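PDB 4QNI: uncharacterized protein from Bacteroides thetaiotaomicron, which is of unknown function but, as a two-domain protein of a gut bacterium, probably serves as an auxiliary binder of nutrients. Local coordinates for residues I27-S32 against F125-I130; S133-L138 against T228-Y233; I162-P167 against S205-V210. All blocks are in the same frame, centred on the assembly; numbering follows the deposited sequence.

Contact 1 of 3, residues I27-S32 against F125-I130; sequences IYVPYS and FDFRNI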
loop_
_atom_site.group_PDB
_atom_site.type_symbol
_atom_site.label_atom_id
_atom_site.label_comp_id
_atom_site.label_asym_id
_atom_site.label_seq_id
_atom_site.Cartn_x
_atom_site.Cartn_y
_atom_site.Cartn_z
ATOM N N ILE A 27 10.225 -22.655 -0.756
ATOM C CA ILE A 27 11.040 -23.353 0.228
ATOM C C ILE A 27 12.190 -24.028 -0.504
ATOM O O ILE A 27 11.958 -24.836 -1.411
ATOM C CB ILE A 27 10.134 -24.377 0.971
ATOM C CG1 ILE A 27 9.031 -23.709 1.817
ATOM C CG2 ILE A 27 10.914 -25.402 1.755
ATOM C CD1 ILE A 27 9.460 -22.733 2.792
ATOM N N TYR A 28 13.410 -23.752 -0.071
ATOM C CA TYR A 28 14.612 -24.305 -0.667
ATOM C C TYR A 28 15.134 -25.394 0.239
ATOM O O TYR A 28 15.379 -25.177 1.428
ATOM C CB TYR A 28 15.646 -23.184 -0.926
ATOM C CG TYR A 28 15.294 -22.340 -2.136
ATOM C CD1 TYR A 28 15.794 -22.654 -3.401
ATOM C CD2 TYR A 28 14.440 -21.238 -2.024
ATOM C CE1 TYR A 28 15.456 -21.895 -4.525
ATOM C CE2 TYR A 28 14.109 -20.462 -3.137
ATOM C CZ TYR A 28 14.601 -20.807 -4.389
ATOM O OH TYR A 28 14.284 -20.067 -5.510
ATOM N N VAL A 29 15.237 -26.589 -0.326
ATOM C CA VAL A 29 15.618 -27.826 0.358
ATOM C C VAL A 29 16.859 -28.406 -0.348
ATOM O O VAL A 29 16.823 -28.533 -1.565
ATOM C CB VAL A 29 14.438 -28.861 0.357
ATOM C CG1 VAL A 29 14.761 -30.062 1.232
ATOM C CG2 VAL A 29 13.107 -28.234 0.754
ATOM N N PRO A 30 17.960 -28.762 0.341
ATOM C CA PRO A 30 19.106 -29.323 -0.401
ATOM C C PRO A 30 18.674 -30.605 -1.089
ATOM O O PRO A 30 17.892 -31.349 -0.504
ATOM C CB PRO A 30 20.184 -29.562 0.670
ATOM C CG PRO A 30 19.509 -29.473 1.943
ATOM C CD PRO A 30 18.225 -28.693 1.790
ATOM N N TYR A 31 19.106 -30.821 -2.359
ATOM C CA TYR A 31 18.739 -32.020 -3.114
ATOM C C TYR A 31 19.180 -33.253 -2.316
ATOM O O TYR A 31 18.416 -34.204 -2.181
ATOM C CB TYR A 31 19.325 -31.982 -4.519
ATOM C CG TYR A 31 19.167 -33.288 -5.262
ATOM C CD1 TYR A 31 17.960 -33.626 -5.872
ATOM C CD2 TYR A 31 20.229 -34.189 -5.364
ATOM C CE1 TYR A 31 17.804 -34.839 -6.546
ATOM C CE2 TYR A 31 20.085 -35.399 -6.038
ATOM C CZ TYR A 31 18.871 -35.717 -6.632
ATOM O OH TYR A 31 18.722 -36.895 -7.325
ATOM N N SER A 32 20.373 -33.178 -1.731
ATOM C CA SER A 32 20.941 -34.175 -0.848
ATOM C C SER A 32 21.288 -33.540 0.496
ATOM O O SER A 32 21.955 -32.514 0.546
ATOM C CB SER A 32 22.189 -34.815 -1.463
ATOM O OG SER A 32 21.885 -35.621 -2.582
ATOM N N PHE A 125 12.137 -35.921 2.185
ATOM C CA PHE A 125 12.034 -35.835 0.745
ATOM C C PHE A 125 12.909 -36.842 0.035
ATOM O O PHE A 125 14.018 -37.155 0.470
ATOM C CB PHE A 125 12.423 -34.431 0.243
ATOM C CG PHE A 125 11.507 -33.324 0.677
ATOM C CD1 PHE A 125 10.322 -33.075 -0.005
ATOM C CD2 PHE A 125 11.853 -32.490 1.737
ATOM C CE1 PHE A 125 9.489 -32.025 0.375
ATOM C CE2 PHE A 125 11.014 -31.437 2.120
ATOM C CZ PHE A 125 9.822 -31.237 1.464
ATOM N N ASP A 126 12.390 -37.306 -1.110
ATOM C CA ASP A 126 13.056 -38.197 -2.038
ATOM C C ASP A 126 12.881 -37.544 -3.389
ATOM O O ASP A 126 11.803 -37.632 -3.988
ATOM C CB ASP A 126 12.501 -39.629 -1.977
ATOM C CG ASP A 126 13.343 -40.619 -2.762
ATOM O OD1 ASP A 126 14.262 -40.177 -3.487
ATOM O OD2 ASP A 126 13.096 -41.832 -2.639
ATOM N N PHE A 127 13.906 -36.782 -3.799
ATOM C CA PHE A 127 13.880 -35.995 -5.018
ATOM C C PHE A 127 14.429 -36.762 -6.217
ATOM O O PHE A 127 14.450 -36.230 -7.323
ATOM C CB PHE A 127 14.651 -34.699 -4.817
ATOM C CG PHE A 127 14.164 -33.718 -3.759
ATOM C CD1 PHE A 127 12.854 -33.237 -3.780
ATOM C CD2 PHE A 127 15.049 -33.182 -2.820
ATOM C CE1 PHE A 127 12.423 -32.292 -2.841
ATOM C CE2 PHE A 127 14.619 -32.224 -1.891
ATOM C CZ PHE A 127 13.317 -31.769 -1.920
ATOM N N ARG A 128 14.855 -38.004 -6.022
ATOM C CA ARG A 128 15.374 -38.820 -7.119
ATOM C C ARG A 128 14.391 -38.884 -8.296
ATOM O O ARG A 128 13.220 -39.234 -8.131
ATOM C CB ARG A 128 15.704 -40.222 -6.625
ATOM C CG ARG A 128 16.978 -40.211 -5.797
ATOM C CD ARG A 128 17.301 -41.570 -5.255
ATOM N NE ARG A 128 16.220 -42.114 -4.438
ATOM C CZ ARG A 128 16.128 -43.383 -4.061
ATOM N NH1 ARG A 128 17.049 -44.264 -4.437
ATOM N NH2 ARG A 128 15.124 -43.781 -3.296
ATOM N N ASN A 129 14.882 -38.469 -9.459
ATOM C CA ASN A 129 14.216 -38.423 -10.763
ATOM C C ASN A 129 13.055 -37.455 -10.824
ATOM O O ASN A 129 12.240 -37.563 -11.746
ATOM C CB ASN A 129 13.768 -39.805 -11.234
ATOM C CG ASN A 129 14.935 -40.690 -11.509
ATOM O OD1 ASN A 129 15.868 -40.328 -12.222
ATOM N ND2 ASN A 129 14.947 -41.820 -10.869
ATOM N N ILE A 130 12.989 -36.472 -9.892
ATOM C CA ILE A 130 11.913 -35.490 -9.939
ATOM C C ILE A 130 12.045 -34.679 -11.261
ATOM O O ILE A 130 13.163 -34.408 -11.729
ATOM C CB ILE A 130 11.876 -34.591 -8.671
ATOM C CG1 ILE A 130 10.474 -33.967 -8.483
ATOM C CG2 ILE A 130 13.032 -33.522 -8.633
ATOM C CD1 ILE A 130 10.249 -33.255 -7.151
HETATM O O HOH W 1 17.575 -37.639 -9.771
#
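F127 pushes the edge of its ring against the end of strand 24-30, while the Y31 ring slides past F127 CB. Three atoms of residues 27-32 meet that edge near the ring plane: V29 CG1, 3.8 Å from F127 CE2, and the carbonyl oxygens of P30 and Y31, the latter 3.6 Å from F127 CD2. V29 crosses both phenylalanines at about a right angle; with CG1 anti to its backbone N (chi1 -172°), that methyl also reaches F125 CD2 at 3.8 Å. F125 CB sits above one face of the F127 ring, toward its rim. This packing joins the two sheets of the N-terminal domain, assigned to the E-set clan: strand 24-30 belongs to the mixed sheet, strand 118-126 to the three-stranded antiparallel one. Beyond that strand, F127 to I130 form a type II turn. Y31, its CG anti to the backbone N (chi1 171°), runs past F127 in the opposite direction, CE1 3.6 Å from F127 CB. Its hydroxyl is hydrogen-bonded to E45 and accepts a bond from a water, which itself accepts from N129 N, 2.8 Å from the water oxygen. At the exposed end, R128 grips D126 side-on, NE to OD1 and NH2 to OD2, both at 174°.

Contact 2 of 3, residues S133-L138 against T228-Y233; sequences SEKWVL and TDRRKY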
loop_
_atom_site.group_PDB
_atom_site.type_symbol
_atom_site.label_atom_id
_atom_site.label_comp_id
_atom_site.label_asym_id
_atom_site.label_seq_id
_atom_site.Cartn_x
_atom_site.Cartn_y
_atom_site.Cartn_z
ATOM N N SER A 133 9.814 -29.662 -14.169
ATOM C CA SER A 133 8.921 -29.085 -15.192
ATOM C C SER A 133 7.532 -28.934 -14.619
ATOM O O SER A 133 6.786 -28.036 -14.997
ATOM C CB SER A 133 8.858 -29.990 -16.413
ATOM O OG SER A 133 9.710 -29.425 -17.382
ATOM N N GLU A 134 7.184 -29.859 -13.722
ATOM C CA GLU A 134 5.965 -29.830 -12.930
ATOM C C GLU A 134 6.262 -28.851 -11.846
ATOM O O GLU A 134 7.343 -28.911 -11.250
ATOM C CB GLU A 134 5.645 -31.232 -12.353
ATOM C CG GLU A 134 5.713 -32.390 -13.334
ATOM C CD GLU A 134 4.741 -32.349 -14.495
ATOM O OE1 GLU A 134 3.598 -31.870 -14.314
ATOM O OE2 GLU A 134 5.139 -32.781 -15.600
ATOM N N LYS A 135 5.385 -27.905 -11.607
ATOM C CA LYS A 135 5.671 -26.888 -10.586
ATOM C C LYS A 135 5.237 -27.495 -9.243
ATOM O O LYS A 135 4.162 -27.180 -8.729
ATOM C CB LYS A 135 4.943 -25.577 -10.962
ATOM C CG LYS A 135 5.414 -24.971 -12.312
ATOM C CD LYS A 135 4.372 -24.052 -12.994
ATOM C CE LYS A 135 3.916 -22.878 -12.154
ATOM N NZ LYS A 135 3.138 -21.908 -12.974
ATOM N N TRP A 136 6.033 -28.481 -8.754
ATOM C CA TRP A 136 5.734 -29.283 -7.565
ATOM C C TRP A 136 5.552 -28.418 -6.335
ATOM O O TRP A 136 6.414 -27.612 -6.004
ATOM C CB TRP A 136 6.799 -30.351 -7.308
ATOM C CG TRP A 136 6.815 -31.454 -8.342
ATOM C CD1 TRP A 136 7.801 -31.706 -9.249
ATOM C CD2 TRP A 136 5.789 -32.436 -8.580
ATOM N NE1 TRP A 136 7.478 -32.816 -9.999
ATOM C CE2 TRP A 136 6.249 -33.280 -9.611
ATOM C CE3 TRP A 136 4.545 -32.719 -7.983
ATOM C CZ2 TRP A 136 5.498 -34.373 -10.080
ATOM C CZ3 TRP A 136 3.804 -33.798 -8.446
ATOM C CH2 TRP A 136 4.279 -34.608 -9.484
ATOM N N VAL A 137 4.427 -28.615 -5.662
ATOM C CA VAL A 137 4.039 -27.897 -4.462
ATOM C C VAL A 137 3.563 -28.917 -3.412
ATOM O O VAL A 137 2.857 -29.878 -3.763
ATOM C CB VAL A 137 2.913 -26.871 -4.849
ATOM C CG1 VAL A 137 1.918 -26.631 -3.731
ATOM C CG2 VAL A 137 3.503 -25.560 -5.319
ATOM N N LEU A 138 3.882 -28.674 -2.129
ATOM C CA LEU A 138 3.372 -29.524 -1.070
ATOM C C LEU A 138 2.328 -28.720 -0.299
ATOM O O LEU A 138 2.717 -27.799 0.429
ATOM C CB LEU A 138 4.504 -30.040 -0.155
ATOM C CG LEU A 138 4.078 -30.948 1.009
ATOM C CD1 LEU A 138 3.425 -32.231 0.491
ATOM C CD2 LEU A 138 5.285 -31.254 1.934
ATOM N N THR A 228 2.912 -22.885 -21.559
ATOM C CA THR A 228 2.131 -24.117 -21.429
ATOM C C THR A 228 2.870 -25.283 -22.101
ATOM O O THR A 228 2.664 -26.427 -21.712
ATOM C CB THR A 228 0.704 -23.949 -21.993
ATOM O OG1 THR A 228 0.778 -23.747 -23.399
ATOM C CG2 THR A 228 -0.086 -22.820 -21.329
ATOM N N ASP A 229 3.738 -24.990 -23.089
ATOM C CA ASP A 229 4.538 -25.990 -23.848
ATOM C C ASP A 229 6.004 -26.175 -23.323
ATOM O O ASP A 229 6.781 -26.865 -23.994
ATOM C CB ASP A 229 4.558 -25.652 -25.369
ATOM C CG ASP A 229 4.934 -24.227 -25.759
ATOM O OD1 ASP A 229 5.047 -23.372 -24.852
ATOM O OD2 ASP A 229 5.088 -23.962 -26.989
ATOM N N ARG A 230 6.345 -25.616 -22.121
ATOM C CA ARG A 230 7.635 -25.722 -21.385
ATOM C C ARG A 230 8.423 -26.999 -21.655
ATOM O O ARG A 230 9.613 -26.961 -21.987
ATOM C CB ARG A 230 7.371 -25.806 -19.847
ATOM C CG ARG A 230 6.958 -24.580 -19.137
ATOM C CD ARG A 230 7.025 -24.709 -17.632
ATOM N NE ARG A 230 6.304 -25.822 -17.018
ATOM C CZ ARG A 230 5.001 -25.827 -16.743
ATOM N NH1 ARG A 230 4.230 -24.817 -17.123
ATOM N NH2 ARG A 230 4.451 -26.870 -16.148
ATOM N N ARG A 231 7.751 -28.144 -21.353
ATOM C CA ARG A 231 8.278 -29.514 -21.302
ATOM C C ARG A 231 8.950 -29.947 -22.616
ATOM O O ARG A 231 9.835 -30.806 -22.595
ATOM C CB ARG A 231 7.162 -30.493 -20.879
ATOM C CG ARG A 231 6.591 -30.202 -19.472
ATOM C CD ARG A 231 5.283 -30.944 -19.236
ATOM N NE ARG A 231 4.693 -30.740 -17.908
ATOM C CZ ARG A 231 3.852 -29.752 -17.583
ATOM N NH1 ARG A 231 3.561 -28.799 -18.463
ATOM N NH2 ARG A 231 3.334 -29.686 -16.356
ATOM N N LYS A 232 8.567 -29.322 -23.736
ATOM C CA LYS A 232 9.163 -29.581 -25.045
ATOM C C LYS A 232 10.545 -28.892 -25.169
ATOM O O LYS A 232 11.297 -29.211 -26.089
ATOM C CB LYS A 232 8.218 -29.052 -26.161
ATOM C CG LYS A 232 7.420 -30.110 -26.922
ATOM C CD LYS A 232 6.590 -29.516 -28.098
ATOM C CE LYS A 232 7.356 -29.357 -29.410
ATOM N NZ LYS A 232 6.454 -29.128 -30.580
ATOM N N TYR A 233 10.876 -27.953 -24.252
ATOM C CA TYR A 233 12.091 -27.136 -24.358
ATOM C C TYR A 233 13.075 -27.207 -23.150
ATOM O O TYR A 233 13.642 -26.172 -22.776
ATOM C CB TYR A 233 11.657 -25.681 -24.607
ATOM C CG TYR A 233 10.771 -25.559 -25.829
ATOM C CD1 TYR A 233 11.313 -25.590 -27.114
ATOM C CD2 TYR A 233 9.385 -25.467 -25.706
ATOM C CE1 TYR A 233 10.504 -25.512 -28.241
ATOM C CE2 TYR A 233 8.564 -25.390 -26.832
ATOM C CZ TYR A 233 9.129 -25.420 -28.095
ATOM O OH TYR A 233 8.334 -25.358 -29.214
#
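R231, S133 and R230 bury the most surface here, and two arginines that follow each other in sequence do different work. R231 holds its chain extended from CG to NE and lays CG 3.8 Å from S133 CB before its guanidinium arrives at E134. There it grips the carboxylate side-on through two nitrogens: NH2 reaches E134 OE1 at 3.0 Å and NE reaches E134 OE2 at 3.1 Å. Both bonds are nearly straight and lie close to the guanidinium plane, yet both oxygens are approached from above the carboxylate plane, the two groups being turned 47° apart. The bend of E134 at chi2 (-62°) carries its CD back to this meeting, although its CB points away from the loop.

R230 instead binds backbone. Its NH2 donates to S133 O over 2.9 Å, and NE adds a weak bond to the same oxygen, so one carbonyl takes both donors near the edge of the guanidinium. That oxygen also lies over one face of the R231 guanidinium, toward its rim. K135 crosses R230 at about a right angle, with CD 4.2 Å from CZ over a face of the R230 group, while its ammonium is hydrogen-bonded to L91 O and Y85 OH.

The contact bridges the two domains: residues 133-138 lead into strand 135-142 of the N-terminal sheet, and 228-233 form a loop with a short 3-10 turn before strand 234-240 of the C-terminal one. The two guanidiniums are modelled doubtfully close, both being donors, and their like charges would repel. That repulsion is probably offset by the carboxylate of E134 and by the carbonyls of S133 and E90, which both accept from R230 NH2.

Contact 3 of 3, residues I162-P167 against S205-V210; sequences ILRIFP and SIRGYV. With EDO (1,2-ethanediol), chain D.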
loop_
_atom_site.group_PDB
_atom_site.type_symbol
_atom_site.label_atom_id
_atom_site.label_comp_id
_atom_site.label_asym_id
_atom_site.label_seq_id
_atom_site.Cartn_x
_atom_site.Cartn_y
_atom_site.Cartn_z
ATOM N N ILE A 162 1.198 -23.533 1.386
ATOM C CA ILE A 162 1.308 -24.022 0.020
ATOM C C ILE A 162 2.780 -23.851 -0.319
ATOM O O ILE A 162 3.226 -22.737 -0.593
ATOM C CB ILE A 162 0.330 -23.288 -0.930
ATOM C CG1 ILE A 162 -1.142 -23.329 -0.443
ATOM C CG2 ILE A 162 0.450 -23.778 -2.364
ATOM C CD1 ILE A 162 -1.765 -24.727 0.043
ATOM N N LEU A 163 3.568 -24.947 -0.169
ATOM C CA LEU A 163 5.017 -24.858 -0.305
ATOM C C LEU A 163 5.553 -25.268 -1.672
ATOM O O LEU A 163 5.554 -26.447 -2.025
ATOM C CB LEU A 163 5.768 -25.639 0.802
ATOM C CG LEU A 163 5.232 -25.551 2.253
ATOM C CD1 LEU A 163 5.838 -26.643 3.134
ATOM C CD2 LEU A 163 5.403 -24.138 2.852
ATOM N N ARG A 164 6.037 -24.278 -2.429
ATOM C CA ARG A 164 6.721 -24.532 -3.681
ATOM C C ARG A 164 8.091 -25.031 -3.293
ATOM O O ARG A 164 8.888 -24.269 -2.706
ATOM C CB ARG A 164 6.800 -23.287 -4.585
ATOM C CG ARG A 164 7.637 -23.522 -5.846
ATOM C CD ARG A 164 6.831 -24.183 -6.949
ATOM N NE ARG A 164 7.640 -24.507 -8.126
ATOM C CZ ARG A 164 7.803 -23.719 -9.188
ATOM N NH1 ARG A 164 7.284 -22.501 -9.208
ATOM N NH2 ARG A 164 8.521 -24.131 -10.220
ATOM N N ILE A 165 8.310 -26.337 -3.493
ATOM C CA ILE A 165 9.573 -26.935 -3.089
ATOM C C ILE A 165 10.586 -26.825 -4.173
ATOM O O ILE A 165 10.374 -27.325 -5.296
ATOM C CB ILE A 165 9.409 -28.424 -2.668
ATOM C CG1 ILE A 165 8.315 -28.609 -1.569
ATOM C CG2 ILE A 165 10.762 -29.042 -2.288
ATOM C CD1 ILE A 165 8.534 -27.890 -0.307
ATOM N N PHE A 166 11.708 -26.217 -3.831
ATOM C CA PHE A 166 12.851 -26.200 -4.735
ATOM C C PHE A 166 14.015 -27.001 -4.153
ATOM O O PHE A 166 14.694 -26.496 -3.254
ATOM C CB PHE A 166 13.348 -24.775 -5.061
ATOM C CG PHE A 166 12.429 -23.959 -5.921
ATOM C CD1 PHE A 166 12.236 -24.282 -7.263
ATOM C CD2 PHE A 166 11.740 -22.878 -5.394
ATOM C CE1 PHE A 166 11.371 -23.525 -8.059
ATOM C CE2 PHE A 166 10.888 -22.121 -6.197
ATOM C CZ PHE A 166 10.702 -22.455 -7.517
ATOM N N PRO A 167 14.310 -28.213 -4.657
ATOM C CA PRO A 167 15.601 -28.830 -4.310
ATOM C C PRO A 167 16.739 -27.935 -4.814
ATOM O O PRO A 167 16.582 -27.237 -5.824
ATOM C CB PRO A 167 15.607 -30.147 -5.101
ATOM C CG PRO A 167 14.261 -30.286 -5.660
ATOM C CD PRO A 167 13.653 -28.944 -5.751
ATOM N N SER A 205 16.241 -13.031 -15.844
ATOM C CA SER A 205 16.312 -14.126 -14.884
ATOM C C SER A 205 16.058 -15.476 -15.569
ATOM O O SER A 205 15.084 -15.628 -16.300
ATOM C CB SER A 205 15.317 -13.899 -13.751
ATOM O OG SER A 205 15.343 -14.992 -12.852
ATOM N N ILE A 206 16.969 -16.445 -15.359
ATOM C CA ILE A 206 16.871 -17.779 -15.944
ATOM C C ILE A 206 16.951 -18.763 -14.805
ATOM O O ILE A 206 17.975 -18.841 -14.126
ATOM C CB ILE A 206 17.966 -18.022 -17.035
ATOM C CG1 ILE A 206 17.804 -17.035 -18.220
ATOM C CG2 ILE A 206 17.942 -19.494 -17.514
ATOM C CD1 ILE A 206 19.008 -16.908 -19.056
ATOM N N ARG A 207 15.881 -19.520 -14.601
ATOM C CA ARG A 207 15.832 -20.484 -13.517
ATOM C C ARG A 207 16.513 -21.787 -13.929
ATOM O O ARG A 207 16.152 -22.382 -14.954
ATOM C CB ARG A 207 14.359 -20.727 -13.093
ATOM C CG ARG A 207 14.240 -21.638 -11.872
ATOM C CD ARG A 207 12.894 -21.493 -11.222
ATOM N NE ARG A 207 12.817 -20.203 -10.552
ATOM C CZ ARG A 207 11.691 -19.613 -10.194
ATOM N NH1 ARG A 207 10.521 -20.176 -10.471
ATOM N NH2 ARG A 207 11.721 -18.445 -9.570
ATOM N N GLY A 208 17.458 -22.218 -13.090
ATOM C CA GLY A 208 18.211 -23.457 -13.232
ATOM C C GLY A 208 17.617 -24.432 -12.244
ATOM O O GLY A 208 17.718 -24.212 -11.039
ATOM N N TYR A 209 16.930 -25.472 -12.738
ATOM C CA TYR A 209 16.252 -26.468 -11.904
ATOM C C TYR A 209 17.101 -27.673 -11.671
ATOM O O TYR A 209 17.731 -28.155 -12.604
ATOM C CB TYR A 209 14.963 -26.936 -12.593
ATOM C CG TYR A 209 14.004 -25.833 -12.936
ATOM C CD1 TYR A 209 14.116 -25.131 -14.133
ATOM C CD2 TYR A 209 12.954 -25.510 -12.082
ATOM C CE1 TYR A 209 13.211 -24.123 -14.466
ATOM C CE2 TYR A 209 12.013 -24.551 -12.433
ATOM C CZ TYR A 209 12.145 -23.861 -13.624
ATOM O OH TYR A 209 11.252 -22.868 -13.915
ATOM N N VAL A 210 17.031 -28.244 -10.479
ATOM C CA VAL A 210 17.798 -29.463 -10.162
ATOM C C VAL A 210 17.277 -30.701 -10.917
ATOM O O VAL A 210 16.062 -30.900 -11.048
ATOM C CB VAL A 210 17.799 -29.724 -8.641
ATOM C CG1 VAL A 210 18.429 -31.064 -8.305
ATOM C CG2 VAL A 210 18.533 -28.627 -7.926
HETATM C C1 EDO D . 10.825 -18.371 -13.500
HETATM O O1 EDO D . 11.122 -19.113 -14.697
HETATM C C2 EDO D . 11.508 -16.958 -13.457
HETATM O O2 EDO D . 12.911 -17.010 -13.165
HETATM O O HOH W 2 15.470 -26.857 -8.388
#
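P167 and V210 make the tight, buried part of this contact: V210 CG2 approaches P167 O to 3.2 Å, and P167 CB stands 4.2 Å from V210 CB. Beside them a water donates to P167 O and accepts from V210 N, linking strands that run 79° to each other and share no direct hydrogen bond. The contact joins the mixed sheet, built largely from the N-terminal domain, to the ten-stranded sheet of the C-terminal domain.

Toward the other end, where S205 is exposed and R207 partly so, the packing is looser and more polar. F166 CZ, 3.7 Å from R207 NH1, lies over one face of the R207 guanidinium, toward its rim, the planes 61° apart; C1 of a 1,2-ethanediol, probably from the crystallisation liquor, lies over the opposite face, also toward the rim. The same F166 CZ sits over the centre of the R164 guanidinium. R164, bent at chi2 (83°), meets R207 tip to tip, and its NH2 lies at the edge of the Y209 ring. S205 OG is hydrogen-bonded to O2 of the diol (3.2 Å). E225 pairs with both arginines and bonds Y209 OH, while D174 takes R207 NE; these carboxylates probably balance the two like charges.

Contact 3 is central to the group, its centre 10 Å from that of contact 1 and 11 Å from that of contact 2, which are themselves 16 Å apart. All three reach the mixed sheet, where strand 160-168 pairs in parallel with 24-30 and antiparallel with 135-142; backbone hydrogen bonds tie I27 to R164 and F166, and L138 to L163. Along the chain contact 1 closes first; contact 2 then spans a stretch of similar length, within which contact 3 forms. Contact 1 stays within the N-terminal domain, whereas contacts 2 and 3 join the mixed sheet to the C-terminal domain at two places, consistent with a defined mutual orientation of the domains.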